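PDB 4MT4: CmeC from Campylobacter jejuni, which probably serves as the outer-membrane channel of a drug-efflux system, a member of the outer membrane factor family through which substrates would leave the cell. Local coordinates for residues Asn112-Gly117 against Gly307-Leu313; Ser2-Asn6 against Arg293-Leu297; Arg135-Gly140 against Thr283-Leu288; Lys142-Asp147 against Gly276-Lys281. One frame throughout, in Å; residues are numbered along the deposited sequence.

In the fold
From the N terminus, contact 2 comes first: Ser2-Asn6 meets Arg293-Leu297, closing a loop of nearly 290 residues. Contact 1 begins at Asn112-Gly117 and closes on Gly307-Leu313; its segments alternate with those of contact 2, so the two cross. Contact 3 (Arg135-Gly140 with Thr283-Leu288) lies within both loops, and contact 4 (Lys142-Asp147 with Gly276-Lys281) lies within contact 3. Contacts 3 and 4 pair helices 129-195 and 273-293, their centres 11 Å apart, while contact 1 pairs strands 109-124 and 299-310. Contact 2 touches contact 3, Pro5 O lying 3.0 Å from Asn286 ND2, and so ties the N-terminal segment to the helices.

Contact 1: Asn112-Gly117 against Gly307-Leu313; sequences NDFKMG and GFESGDL. With C8E ((hydroxyethyloxy)tri(ethyloxy)octane), chain N; C8E ((hydroxyethyloxy)tri(ethyloxy)octane), chain Q.
Strand 112-117 runs antiparallel to strand 308-310, their axes 4.8 Å apart at an angle of 172°, as neighbours in the antiparallel sheet that each subunit contributes to the beta barrel of the outer membrane factor fold. Phe114 with Ser310 and Met116 with Phe308 are hydrogen-bonded pairs; Lys115 with Glu309 and Gly117 with Gly307 are non-hydrogen-bonded ones. Phe114 N donates to Ser310 O at 2.8 Å, and Ser310 N returns a bond to Phe114 O. At the last pair the CA atoms of Gly117 and Gly307 come within 3.6 Å, a spacing that leaves no room for a CB on either. Beyond the strand, Leu313 CB sits over the centre of the Phe114 ring, 4.0 Å from its centroid and 12° off the normal, a CH-pi contact. On the sheet face of Lys115, the extended Glu309 side chain brings OE2 to 3.0 Å from Asp113 OD1, a like-charge approach that Lys115 may ease, since its NZ makes a long salt bridge to Asp113 OD2. Pro101 of a neighbouring subunit packs on both acids. One C8E touches Met116, Gly117 and Phe308; to another's hydroxyl O21 Asn112 ND2, whose OD1 accepts from Arg93, donates at 3.1 Å.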
loop_
_atom_site.group_PDB
_atom_site.type_symbol
_atom_site.label_atom_id
_atom_site.label_comp_id
_atom_site.label_asym_id
_atom_site.label_seq_id
_atom_site.Cartn_x
_atom_site.Cartn_y
_atom_site.Cartn_z
ATOM N N ASN B 112 -9.457 -0.361 -61.558
ATOM C CA ASN B 112 -9.046 -1.235 -60.468
ATOM C C ASN B 112 -7.561 -1.108 -60.164
ATOM O O ASN B 112 -6.805 -0.535 -60.948
ATOM C CB ASN B 112 -9.382 -2.691 -60.794
ATOM C CG ASN B 112 -10.865 -2.918 -60.977
ATOM O OD1 ASN B 112 -11.686 -2.241 -60.363
ATOM N ND2 ASN B 112 -11.217 -3.873 -61.827
ATOM N N ASP B 113 -7.154 -1.650 -59.021
ATOM C CA ASP B 113 -5.753 -1.655 -58.621
ATOM C C ASP B 113 -5.468 -2.825 -57.686
ATOM O O ASP B 113 -5.994 -2.891 -56.576
ATOM C CB ASP B 113 -5.376 -0.335 -57.947
ATOM C CG ASP B 113 -3.880 -0.190 -57.744
ATOM O OD1 ASP B 113 -3.109 -0.717 -58.576
ATOM O OD2 ASP B 113 -3.474 0.454 -56.755
ATOM N N PHE B 114 -4.635 -3.752 -58.144
ATOM C CA PHE B 114 -4.279 -4.915 -57.343
ATOM C C PHE B 114 -2.789 -4.910 -57.018
ATOM O O PHE B 114 -1.957 -4.712 -57.900
ATOM C CB PHE B 114 -4.662 -6.205 -58.071
ATOM C CG PHE B 114 -6.132 -6.322 -58.363
ATOM C CD1 PHE B 114 -7.008 -6.801 -57.402
ATOM C CD2 PHE B 114 -6.636 -5.953 -59.599
ATOM C CE1 PHE B 114 -8.361 -6.909 -57.668
ATOM C CE2 PHE B 114 -7.987 -6.058 -59.872
ATOM C CZ PHE B 114 -8.850 -6.538 -58.905
ATOM N N LYS B 115 -2.461 -5.121 -55.747
ATOM C CA LYS B 115 -1.070 -5.134 -55.307
ATOM C C LYS B 115 -0.741 -6.393 -54.508
ATOM O O LYS B 115 -1.624 -7.018 -53.921
ATOM C CB LYS B 115 -0.765 -3.892 -54.469
ATOM C CG LYS B 115 -0.907 -2.575 -55.218
ATOM C CD LYS B 115 -0.689 -1.397 -54.282
ATOM C CE LYS B 115 -0.776 -0.071 -55.018
ATOM N NZ LYS B 115 -0.664 1.079 -54.078
ATOM N N MET B 116 0.540 -6.747 -54.490
ATOM C CA MET B 116 1.027 -7.932 -53.785
ATOM C C MET B 116 2.552 -7.939 -53.750
ATOM O O MET B 116 3.196 -7.808 -54.790
ATOM C CB MET B 116 0.521 -9.214 -54.453
ATOM C CG MET B 116 1.075 -10.488 -53.837
ATOM S SD MET B 116 0.771 -11.965 -54.824
ATOM C CE MET B 116 -1.015 -11.945 -54.940
ATOM N N GLY B 117 3.129 -8.091 -52.560
ATOM C CA GLY B 117 4.575 -8.159 -52.436
ATOM C C GLY B 117 5.117 -8.103 -51.018
ATOM O O GLY B 117 4.358 -8.019 -50.053
ATOM N N GLY B 307 7.313 -6.721 -55.351
ATOM C CA GLY B 307 6.133 -7.498 -55.668
ATOM C C GLY B 307 5.475 -7.172 -56.992
ATOM O O GLY B 307 6.142 -7.061 -58.020
ATOM N N PHE B 308 4.154 -7.019 -56.964
ATOM C CA PHE B 308 3.375 -6.876 -58.188
ATOM C C PHE B 308 2.309 -5.784 -58.103
ATOM O O PHE B 308 1.800 -5.475 -57.025
ATOM C CB PHE B 308 2.708 -8.209 -58.541
ATOM C CG PHE B 308 3.671 -9.356 -58.688
ATOM C CD1 PHE B 308 4.273 -9.623 -59.907
ATOM C CD2 PHE B 308 3.966 -10.175 -57.609
ATOM C CE1 PHE B 308 5.156 -10.677 -60.045
ATOM C CE2 PHE B 308 4.850 -11.231 -57.741
ATOM C CZ PHE B 308 5.445 -11.482 -58.963
ATOM N N GLU B 309 1.981 -5.204 -59.254
ATOM C CA GLU B 309 0.858 -4.277 -59.365
ATOM C C GLU B 309 0.241 -4.333 -60.759
ATOM O O GLU B 309 0.946 -4.309 -61.764
ATOM C CB GLU B 309 1.287 -2.844 -59.038
ATOM C CG GLU B 309 0.139 -1.846 -59.095
ATOM C CD GLU B 309 0.557 -0.432 -58.744
ATOM O OE1 GLU B 309 1.766 -0.196 -58.542
ATOM O OE2 GLU B 309 -0.330 0.445 -58.668
ATOM N N SER B 310 -1.084 -4.408 -60.810
ATOM C CA SER B 310 -1.801 -4.439 -62.078
ATOM C C SER B 310 -3.214 -3.887 -61.925
ATOM O O SER B 310 -3.783 -3.897 -60.834
ATOM C CB SER B 310 -1.853 -5.866 -62.631
ATOM O OG SER B 310 -2.579 -5.918 -63.849
ATOM N N GLY B 311 -3.768 -3.399 -63.030
ATOM C CA GLY B 311 -5.130 -2.898 -63.052
ATOM C C GLY B 311 -6.123 -4.028 -63.238
ATOM O O GLY B 311 -7.337 -3.822 -63.198
ATOM N N ASP B 312 -5.593 -5.229 -63.448
ATOM C CA ASP B 312 -6.412 -6.421 -63.607
ATOM C C ASP B 312 -5.840 -7.568 -62.783
ATOM O O ASP B 312 -4.623 -7.743 -62.700
ATOM C CB ASP B 312 -6.506 -6.822 -65.080
ATOM C CG ASP B 312 -6.874 -5.656 -65.979
ATOM O OD1 ASP B 312 -5.960 -5.058 -66.587
ATOM O OD2 ASP B 312 -8.077 -5.334 -66.079
ATOM N N LEU B 313 -6.726 -8.349 -62.177
ATOM C CA LEU B 313 -6.313 -9.456 -61.328
ATOM C C LEU B 313 -5.686 -10.588 -62.140
ATOM O O LEU B 313 -4.757 -11.252 -61.680
ATOM C CB LEU B 313 -7.507 -9.981 -60.530
ATOM C CG LEU B 313 -7.227 -11.186 -59.635
ATOM C CD1 LEU B 313 -6.159 -10.847 -58.607
ATOM C CD2 LEU B 313 -8.501 -11.664 -58.960
HETATM C C1 C8E N . -17.558 -8.740 -46.219
HETATM C C2 C8E N . -16.514 -9.158 -47.198
HETATM C C3 C8E N . -16.444 -8.412 -48.488
HETATM C C4 C8E N . -15.238 -8.611 -49.341
HETATM C C5 C8E N . -14.874 -7.505 -50.273
HETATM C C6 C8E N . -13.424 -7.245 -50.491
HETATM C C7 C8E N . -13.035 -5.894 -50.987
HETATM C C8 C8E N . -12.202 -5.824 -52.220
HETATM O O9 C8E N . -12.766 -5.254 -53.340
HETATM C C10 C8E N . -11.946 -4.844 -54.368
HETATM C C11 C8E N . -12.582 -4.543 -55.679
HETATM O O12 C8E N . -13.045 -5.609 -56.416
HETATM C C13 C8E N . -12.734 -5.689 -57.755
HETATM C C14 C8E N . -13.683 -6.425 -58.637
HETATM O O15 C8E N . -13.292 -6.640 -59.939
HETATM C C16 C8E N . -12.132 -7.344 -60.180
HETATM C C17 C8E N . -11.701 -7.494 -61.597
HETATM O O18 C8E N . -10.365 -7.723 -61.838
HETATM C C19 C8E N . -9.872 -7.526 -63.106
HETATM C C20 C8E N . -10.367 -6.341 -63.865
HETATM O O21 C8E N . -9.524 -5.257 -64.011
HETATM C C1 C8E Q . 14.437 -7.932 -60.393
HETATM C C2 C8E Q . 13.819 -8.459 -59.142
HETATM C C3 C8E Q . 13.251 -9.837 -59.173
HETATM C C4 C8E Q . 11.773 -9.977 -59.042
HETATM C C5 C8E Q . 11.255 -11.155 -58.288
HETATM C C6 C8E Q . 9.796 -11.192 -57.989
HETATM C C7 C8E Q . 9.359 -11.853 -56.725
HETATM C C8 C8E Q . 8.022 -11.467 -56.190
HETATM O O9 C8E Q . 7.788 -11.609 -54.839
HETATM C C10 C8E Q . 6.596 -11.151 -54.319
HETATM C C11 C8E Q . 5.876 -12.023 -53.347
HETATM O O12 C8E Q . 4.724 -11.521 -52.782
HETATM C C13 C8E Q . 4.401 -11.843 -51.482
HETATM C C14 C8E Q . 2.963 -12.103 -51.179
HETATM O O15 C8E Q . 2.433 -11.539 -50.039
HETATM C C16 C8E Q . 1.680 -12.322 -49.193
HETATM C C17 C8E Q . 0.616 -11.659 -48.389
HETATM O O18 C8E Q . -0.301 -12.460 -47.740
HETATM C C19 C8E Q . 0.093 -13.659 -47.182
HETATM C C20 C8E Q . -0.377 -14.927 -47.815
HETATM O O21 C8E Q . 0.291 -16.097 -47.509
HETATM O O HOH W 1 -8.709 -1.590 -63.824
#

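Contact 2: Ser2-Asn6 against Arg293-Leu297; sequences SLSPN and RTAFL
The N-terminal segment that follows the lipid-bearing end of CmeC is fastened here to the turn leading from helix 273-293 into strand 299-310, with Leu3 and Arg293 as the main partners. Arg293 grips the Leu3 carbonyl side-on: NH2 donates to Leu3 O at 2.7 Å with an angle of 155° at the hydrogen, and NE reaches the same oxygen at 3.1 Å and a more bent 135°. Leu3 O lies close to the guanidinium plane, so both N-H groups converge on it, although each donor is tilted somewhat from the carbonyl plane. A bend at chi3 (-79°) turns the guanidinium back to this oxygen, and Pro5 CD packs against Arg293 NH2 at 3.3 Å. The turn is the point where the helical part of an outer membrane factor subunit passes into its barrel strand; residues 294-296 keep helical backbone angles, and Leu297 N bonds to Thr294 O. Into this bend points the side chain of Leu3. Its CD1 meets Thr294 CG2 at 3.8 Å and Leu297 CD1 at 3.7 Å, an apolar cluster that Trp127 joins through Thr294 and Leu297. Thr294 OG1 bonds to Val291 O, leaving its methyl for Leu3. On the other side of the N-terminal segment, Ser2 OG and Ser4 OG both bond to Asp132 of helix 129-195.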
loop_
_atom_site.group_PDB
_atom_site.type_symbol
_atom_site.label_atom_id
_atom_site.label_comp_id
_atom_site.label_asym_id
_atom_site.label_seq_id
_atom_site.Cartn_x
_atom_site.Cartn_y
_atom_site.Cartn_z
ATOM N N SER B 2 24.286 7.655 -29.376
ATOM C CA SER B 2 23.652 7.710 -28.063
ATOM C C SER B 2 23.671 9.130 -27.502
ATOM O O SER B 2 24.688 9.820 -27.572
ATOM C CB SER B 2 24.344 6.759 -27.083
ATOM O OG SER B 2 23.736 6.817 -25.805
ATOM N N LEU B 3 22.539 9.559 -26.950
ATOM C CA LEU B 3 22.437 10.862 -26.304
ATOM C C LEU B 3 22.240 10.709 -24.799
ATOM O O LEU B 3 21.902 11.666 -24.100
ATOM C CB LEU B 3 21.292 11.674 -26.907
ATOM C CG LEU B 3 21.376 11.906 -28.415
ATOM C CD1 LEU B 3 20.225 12.776 -28.880
ATOM C CD2 LEU B 3 22.713 12.526 -28.802
ATOM N N SER B 4 22.453 9.492 -24.306
ATOM C CA SER B 4 22.366 9.220 -22.878
ATOM C C SER B 4 23.511 9.885 -22.129
ATOM O O SER B 4 24.677 9.729 -22.498
ATOM C CB SER B 4 22.366 7.713 -22.614
ATOM O OG SER B 4 21.138 7.132 -23.016
ATOM N N PRO B 5 23.179 10.637 -21.071
ATOM C CA PRO B 5 24.201 11.332 -20.287
ATOM C C PRO B 5 25.043 10.357 -19.474
ATOM O O PRO B 5 24.602 9.233 -19.229
ATOM C CB PRO B 5 23.378 12.242 -19.374
ATOM C CG PRO B 5 22.085 11.510 -19.201
ATOM C CD PRO B 5 21.825 10.838 -20.525
ATOM N N ASN B 6 26.238 10.780 -19.073
ATOM C CA ASN B 6 27.079 9.967 -18.202
ATOM C C ASN B 6 26.426 9.776 -16.838
ATOM O O ASN B 6 26.001 10.741 -16.204
ATOM C CB ASN B 6 28.463 10.602 -18.037
ATOM C CG ASN B 6 29.276 10.571 -19.315
ATOM O OD1 ASN B 6 29.025 9.757 -20.203
ATOM N ND2 ASN B 6 30.262 11.456 -19.414
ATOM N N ARG B 293 15.886 12.628 -25.775
ATOM C CA ARG B 293 16.655 13.696 -26.409
ATOM C C ARG B 293 16.831 13.478 -27.909
ATOM O O ARG B 293 17.152 14.413 -28.643
ATOM C CB ARG B 293 18.025 13.840 -25.741
ATOM C CG ARG B 293 17.955 14.332 -24.300
ATOM C CD ARG B 293 19.197 15.112 -23.884
ATOM N NE ARG B 293 20.331 14.251 -23.558
ATOM C CZ ARG B 293 21.114 14.421 -22.495
ATOM N NH1 ARG B 293 20.885 15.420 -21.654
ATOM N NH2 ARG B 293 22.126 13.593 -22.270
ATOM N N THR B 294 16.616 12.247 -28.364
ATOM C CA THR B 294 16.744 11.929 -29.785
ATOM C C THR B 294 15.621 12.553 -30.608
ATOM O O THR B 294 15.710 12.632 -31.833
ATOM C CB THR B 294 16.745 10.408 -30.035
ATOM O OG1 THR B 294 15.536 9.834 -29.522
ATOM C CG2 THR B 294 17.943 9.749 -29.368
ATOM N N ALA B 295 14.566 12.990 -29.928
ATOM C CA ALA B 295 13.419 13.607 -30.586
ATOM C C ALA B 295 13.786 14.945 -31.220
ATOM O O ALA B 295 13.119 15.408 -32.142
ATOM C CB ALA B 295 12.279 13.786 -29.598
ATOM N N PHE B 296 14.849 15.563 -30.717
ATOM C CA PHE B 296 15.346 16.821 -31.264
ATOM C C PHE B 296 16.064 16.616 -32.597
ATOM O O PHE B 296 16.132 17.527 -33.424
ATOM C CB PHE B 296 16.296 17.500 -30.273
ATOM C CG PHE B 296 15.610 18.398 -29.280
ATOM C CD1 PHE B 296 14.961 19.545 -29.702
ATOM C CD2 PHE B 296 15.635 18.107 -27.926
ATOM C CE1 PHE B 296 14.336 20.376 -28.798
ATOM C CE2 PHE B 296 15.011 18.938 -27.012
ATOM C CZ PHE B 296 14.361 20.075 -27.450
ATOM N N LEU B 297 16.592 15.413 -32.799
ATOM C CA LEU B 297 17.455 15.131 -33.942
ATOM C C LEU B 297 16.711 14.446 -35.090
ATOM O O LEU B 297 15.701 13.778 -34.865
ATOM C CB LEU B 297 18.641 14.278 -33.483
ATOM C CG LEU B 297 19.570 14.993 -32.501
ATOM C CD1 LEU B 297 20.798 14.158 -32.210
ATOM C CD2 LEU B 297 19.968 16.357 -33.047
#

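Contact 3: Arg135-Gly140 against Thr283-Leu288; sequences RASKSG and TQQNYL
Tyr287 lies against Arg135, whose CB stands over the centre of the phenol ring, 3.7 Å from the centroid and 8° off the normal, a CH-pi contact. The Arg135 chain bends at chi3 and carries its guanidinium across the ring rim, one face above Tyr287 CE1, the two planes 37° apart. Ser139 OG lies at the ring edge, 3.7 Å from Tyr287 CE2, and 2.7 Å from Thr283 OG1; it may donate there or to Arg135 O of its own helix. Ala136 CB touches both Tyr287 CB and Leu288 CD2, at 3.9 and 3.7 Å. This packing belongs to an antiparallel helix pair, 129-195 with 273-293, in the helical part of the outer membrane factor fold; the axes pass 8.0 Å apart at 169°. Gln284, extended with CG anti to the backbone N, lays CG 3.2 Å from Ala136 O and NE2 beside the CA of Gly140. Farther out, Asp132 forms a salt bridge with Arg135 NH1, while Ser4 of the N-terminal segment touches Tyr287.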
loop_
_atom_site.group_PDB
_atom_site.type_symbol
_atom_site.label_atom_id
_atom_site.label_comp_id
_atom_site.label_asym_id
_atom_site.label_seq_id
_atom_site.Cartn_x
_atom_site.Cartn_y
_atom_site.Cartn_z
ATOM N N ARG B 135 18.722 -0.786 -24.075
ATOM C CA ARG B 135 19.597 -0.754 -22.907
ATOM C C ARG B 135 18.811 -0.471 -21.629
ATOM O O ARG B 135 19.158 -0.963 -20.556
ATOM C CB ARG B 135 20.696 0.295 -23.087
ATOM C CG ARG B 135 21.718 -0.037 -24.168
ATOM C CD ARG B 135 22.438 1.221 -24.633
ATOM N NE ARG B 135 23.842 1.246 -24.236
ATOM C CZ ARG B 135 24.605 2.335 -24.262
ATOM N NH1 ARG B 135 24.096 3.495 -24.656
ATOM N NH2 ARG B 135 25.875 2.267 -23.886
ATOM N N ALA B 136 17.753 0.324 -21.751
ATOM C CA ALA B 136 16.890 0.626 -20.614
ATOM C C ALA B 136 16.158 -0.630 -20.160
ATOM O O ALA B 136 16.030 -0.894 -18.967
ATOM C CB ALA B 136 15.899 1.726 -20.968
ATOM N N SER B 137 15.685 -1.411 -21.126
ATOM C CA SER B 137 15.014 -2.672 -20.834
ATOM C C SER B 137 15.986 -3.709 -20.284
ATOM O O SER B 137 15.603 -4.576 -19.499
ATOM C CB SER B 137 14.330 -3.218 -22.085
ATOM O OG SER B 137 13.281 -2.360 -22.497
ATOM N N LYS B 138 17.241 -3.619 -20.708
ATOM C CA LYS B 138 18.274 -4.520 -20.216
ATOM C C LYS B 138 18.544 -4.242 -18.745
ATOM O O LYS B 138 18.797 -5.158 -17.963
ATOM C CB LYS B 138 19.555 -4.370 -21.038
ATOM C CG LYS B 138 20.502 -5.559 -20.955
ATOM C CD LYS B 138 21.614 -5.438 -21.988
ATOM C CE LYS B 138 22.412 -6.731 -22.118
ATOM N NZ LYS B 138 23.234 -7.028 -20.912
ATOM N N SER B 139 18.484 -2.966 -18.376
ATOM C CA SER B 139 18.643 -2.560 -16.986
ATOM C C SER B 139 17.379 -2.882 -16.192
ATOM O O SER B 139 17.434 -3.148 -14.992
ATOM C CB SER B 139 18.960 -1.068 -16.899
ATOM O OG SER B 139 20.163 -0.764 -17.581
ATOM N N GLY B 140 16.240 -2.855 -16.876
ATOM C CA GLY B 140 14.973 -3.209 -16.267
ATOM C C GLY B 140 14.922 -4.686 -15.934
ATOM O O GLY B 140 14.359 -5.084 -14.916
ATOM N N THR B 283 19.907 3.506 -13.780
ATOM C CA THR B 283 20.546 3.500 -15.098
ATOM C C THR B 283 19.500 3.347 -16.191
ATOM O O THR B 283 19.682 3.817 -17.311
ATOM C CB THR B 283 21.574 2.362 -15.251
ATOM O OG1 THR B 283 20.959 1.247 -15.908
ATOM C CG2 THR B 283 22.100 1.921 -13.899
ATOM N N GLN B 284 18.408 2.672 -15.851
ATOM C CA GLN B 284 17.305 2.480 -16.782
ATOM C C GLN B 284 16.697 3.822 -17.171
ATOM O O GLN B 284 16.492 4.104 -18.350
ATOM C CB GLN B 284 16.236 1.575 -16.170
ATOM C CG GLN B 284 14.987 1.441 -17.021
ATOM C CD GLN B 284 13.949 0.532 -16.392
ATOM O OE1 GLN B 284 13.842 0.445 -15.168
ATOM N NE2 GLN B 284 13.179 -0.152 -17.229
ATOM N N GLN B 285 16.422 4.647 -16.167
ATOM C CA GLN B 285 15.862 5.976 -16.389
ATOM C C GLN B 285 16.874 6.886 -17.078
ATOM O O GLN B 285 16.501 7.775 -17.844
ATOM C CB GLN B 285 15.409 6.596 -15.066
ATOM C CG GLN B 285 14.277 5.840 -14.387
ATOM C CD GLN B 285 13.025 5.790 -15.241
ATOM O OE1 GLN B 285 12.633 6.786 -15.849
ATOM N NE2 GLN B 285 12.395 4.622 -15.299
ATOM N N ASN B 286 18.154 6.657 -16.804
ATOM C CA ASN B 286 19.220 7.440 -17.414
ATOM C C ASN B 286 19.295 7.198 -18.917
ATOM O O ASN B 286 19.542 8.121 -19.694
ATOM C CB ASN B 286 20.561 7.113 -16.757
ATOM C CG ASN B 286 21.701 7.942 -17.314
ATOM O OD1 ASN B 286 21.809 9.136 -17.032
ATOM N ND2 ASN B 286 22.563 7.311 -18.101
ATOM N N TYR B 287 19.074 5.950 -19.319
ATOM C CA TYR B 287 19.049 5.588 -20.732
ATOM C C TYR B 287 17.842 6.202 -21.435
ATOM O O TYR B 287 17.909 6.563 -22.609
ATOM C CB TYR B 287 19.033 4.065 -20.894
ATOM C CG TYR B 287 20.393 3.414 -20.751
ATOM C CD1 TYR B 287 21.499 3.913 -21.432
ATOM C CD2 TYR B 287 20.573 2.306 -19.930
ATOM C CE1 TYR B 287 22.743 3.322 -21.303
ATOM C CE2 TYR B 287 21.812 1.710 -19.794
ATOM C CZ TYR B 287 22.893 2.220 -20.482
ATOM O OH TYR B 287 24.124 1.621 -20.341
ATOM N N LEU B 288 16.739 6.317 -20.702
ATOM C CA LEU B 288 15.504 6.866 -21.252
ATOM C C LEU B 288 15.600 8.372 -21.456
ATOM O O LEU B 288 14.824 8.953 -22.214
ATOM C CB LEU B 288 14.321 6.532 -20.344
ATOM C CG LEU B 288 13.930 5.053 -20.312
ATOM C CD1 LEU B 288 12.745 4.827 -19.388
ATOM C CD2 LEU B 288 13.631 4.553 -21.719
#

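Contact 4: Lys142-Asp147 against Gly276-Lys281; sequences KASEYD and GSSLEK
Asp147 uses both carboxylate oxygens across the interface. OD1 accepts from Ser277 OG at 2.5 Å, the hydroxyl meeting it from above the carboxylate plane, 46° out; OD2 takes a weak bond from Lys281 NZ at 3.3 Å within a salt bridge. Ser277 OG stands anti to the backbone nitrogen (chi1 167°), which aims it across at the acid. Lys281, extended, and Asp147 reach toward each other from opposite directions. The helices, 129-195 and 273-293, are antiparallel with axes 8.0 Å apart and crossing at -164°, in the helical part of the outer membrane factor fold. Gly276 allows a close approach: Tyr146 CD2 comes to 3.3 Å from Gly276 C, where a CB would be tight. Ala143 CB meets Lys281 CG at 3.7 Å and Glu280 CB at 3.8 Å. The Tyr146 ring also has Glu280 CG near its plane at the edge, 3.6 Å from CE2. Glu280 bends at chi2, and its carboxylate crosses the aliphatic part of Lys142 at a slant, OE2 being 3.8 Å from CD; the two charged ends, NZ and OE2, do not meet. With a hydroxyl on one oxygen and an ammonium near the other, Asp147 would be expected to stay ionised, joining the helices through a short hydroxyl bond and a weaker salt bridge beside packed aliphatic and aromatic carbons.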
loop_
_atom_site.group_PDB
_atom_site.type_symbol
_atom_site.label_atom_id
_atom_site.label_comp_id
_atom_site.label_asym_id
_atom_site.label_seq_id
_atom_site.Cartn_x
_atom_site.Cartn_y
_atom_site.Cartn_z
ATOM N N LYS B 142 17.686 -6.619 -15.412
ATOM C CA LYS B 142 18.661 -6.811 -14.343
ATOM C C LYS B 142 18.075 -6.399 -12.996
ATOM O O LYS B 142 18.384 -6.993 -11.964
ATOM C CB LYS B 142 19.940 -6.018 -14.621
ATOM C CG LYS B 142 20.808 -6.602 -15.725
ATOM C CD LYS B 142 22.144 -5.878 -15.811
ATOM C CE LYS B 142 23.066 -6.526 -16.833
ATOM N NZ LYS B 142 24.402 -5.865 -16.878
ATOM N N ALA B 143 17.227 -5.376 -13.020
ATOM C CA ALA B 143 16.554 -4.914 -11.816
ATOM C C ALA B 143 15.537 -5.945 -11.344
ATOM O O ALA B 143 15.340 -6.130 -10.142
ATOM C CB ALA B 143 15.881 -3.576 -12.064
ATOM N N SER B 144 14.898 -6.620 -12.295
ATOM C CA SER B 144 13.917 -7.650 -11.976
ATOM C C SER B 144 14.595 -8.879 -11.377
ATOM O O SER B 144 13.999 -9.598 -10.577
ATOM C CB SER B 144 13.119 -8.045 -13.224
ATOM O OG SER B 144 13.943 -8.694 -14.176
ATOM N N GLU B 145 15.844 -9.113 -11.770
ATOM C CA GLU B 145 16.620 -10.220 -11.223
ATOM C C GLU B 145 16.990 -9.946 -9.769
ATOM O O GLU B 145 16.895 -10.827 -8.913
ATOM C CB GLU B 145 17.883 -10.461 -12.051
ATOM C CG GLU B 145 17.635 -11.129 -13.392
ATOM C CD GLU B 145 18.922 -11.438 -14.131
ATOM O OE1 GLU B 145 19.781 -10.538 -14.240
ATOM O OE2 GLU B 145 19.077 -12.586 -14.595
ATOM N N TYR B 146 17.410 -8.713 -9.499
ATOM C CA TYR B 146 17.748 -8.295 -8.145
ATOM C C TYR B 146 16.501 -8.228 -7.272
ATOM O O TYR B 146 16.562 -8.477 -6.068
ATOM C CB TYR B 146 18.455 -6.940 -8.165
ATOM C CG TYR B 146 19.821 -6.969 -8.816
ATOM C CD1 TYR B 146 20.650 -8.075 -8.688
ATOM C CD2 TYR B 146 20.280 -5.890 -9.562
ATOM C CE1 TYR B 146 21.898 -8.105 -9.279
ATOM C CE2 TYR B 146 21.525 -5.911 -10.158
ATOM C CZ TYR B 146 22.330 -7.022 -10.014
ATOM O OH TYR B 146 23.572 -7.049 -10.606
ATOM N N ASP B 147 15.372 -7.883 -7.887
ATOM C CA ASP B 147 14.091 -7.868 -7.189
ATOM C C ASP B 147 13.668 -9.282 -6.805
ATOM O O ASP B 147 13.022 -9.487 -5.780
ATOM C CB ASP B 147 13.006 -7.215 -8.048
ATOM C CG ASP B 147 13.073 -5.701 -8.024
ATOM O OD1 ASP B 147 13.692 -5.145 -7.093
ATOM O OD2 ASP B 147 12.499 -5.063 -8.931
ATOM N N GLY B 276 21.132 -3.066 -5.406
ATOM C CA GLY B 276 21.442 -3.360 -6.793
ATOM C C GLY B 276 20.257 -3.104 -7.702
ATOM O O GLY B 276 20.403 -2.550 -8.790
ATOM N N SER B 277 19.077 -3.515 -7.252
ATOM C CA SER B 277 17.840 -3.274 -7.986
ATOM C C SER B 277 17.591 -1.783 -8.161
ATOM O O SER B 277 17.238 -1.324 -9.248
ATOM C CB SER B 277 16.653 -3.916 -7.266
ATOM O OG SER B 277 15.424 -3.455 -7.803
ATOM N N SER B 278 17.773 -1.036 -7.080
ATOM C CA SER B 278 17.566 0.403 -7.105
ATOM C C SER B 278 18.583 1.074 -8.025
ATOM O O SER B 278 18.286 2.083 -8.665
ATOM C CB SER B 278 17.656 0.975 -5.690
ATOM O OG SER B 278 17.159 2.297 -5.638
ATOM N N LEU B 279 19.780 0.501 -8.093
ATOM C CA LEU B 279 20.823 1.009 -8.972
ATOM C C LEU B 279 20.437 0.834 -10.438
ATOM O O LEU B 279 20.503 1.778 -11.224
ATOM C CB LEU B 279 22.153 0.307 -8.697
ATOM C CG LEU B 279 23.315 0.711 -9.608
ATOM C CD1 LEU B 279 23.779 2.120 -9.276
ATOM C CD2 LEU B 279 24.470 -0.283 -9.525
ATOM N N GLU B 280 20.022 -0.379 -10.795
ATOM C CA GLU B 280 19.679 -0.703 -12.176
ATOM C C GLU B 280 18.484 0.093 -12.680
ATOM O O GLU B 280 18.408 0.433 -13.860
ATOM C CB GLU B 280 19.397 -2.200 -12.316
ATOM C CG GLU B 280 20.617 -3.080 -12.103
ATOM C CD GLU B 280 21.642 -2.968 -13.221
ATOM O OE1 GLU B 280 21.318 -2.417 -14.296
ATOM O OE2 GLU B 280 22.780 -3.444 -13.024
ATOM N N LYS B 281 17.550 0.386 -11.783
ATOM C CA LYS B 281 16.389 1.188 -12.142
ATOM C C LYS B 281 16.793 2.635 -12.396
ATOM O O LYS B 281 16.102 3.369 -13.104
ATOM C CB LYS B 281 15.325 1.108 -11.049
ATOM C CG LYS B 281 14.660 -0.254 -10.957
ATOM C CD LYS B 281 13.643 -0.309 -9.835
ATOM C CE LYS B 281 13.035 -1.698 -9.711
ATOM N NZ LYS B 281 12.006 -1.770 -8.637
#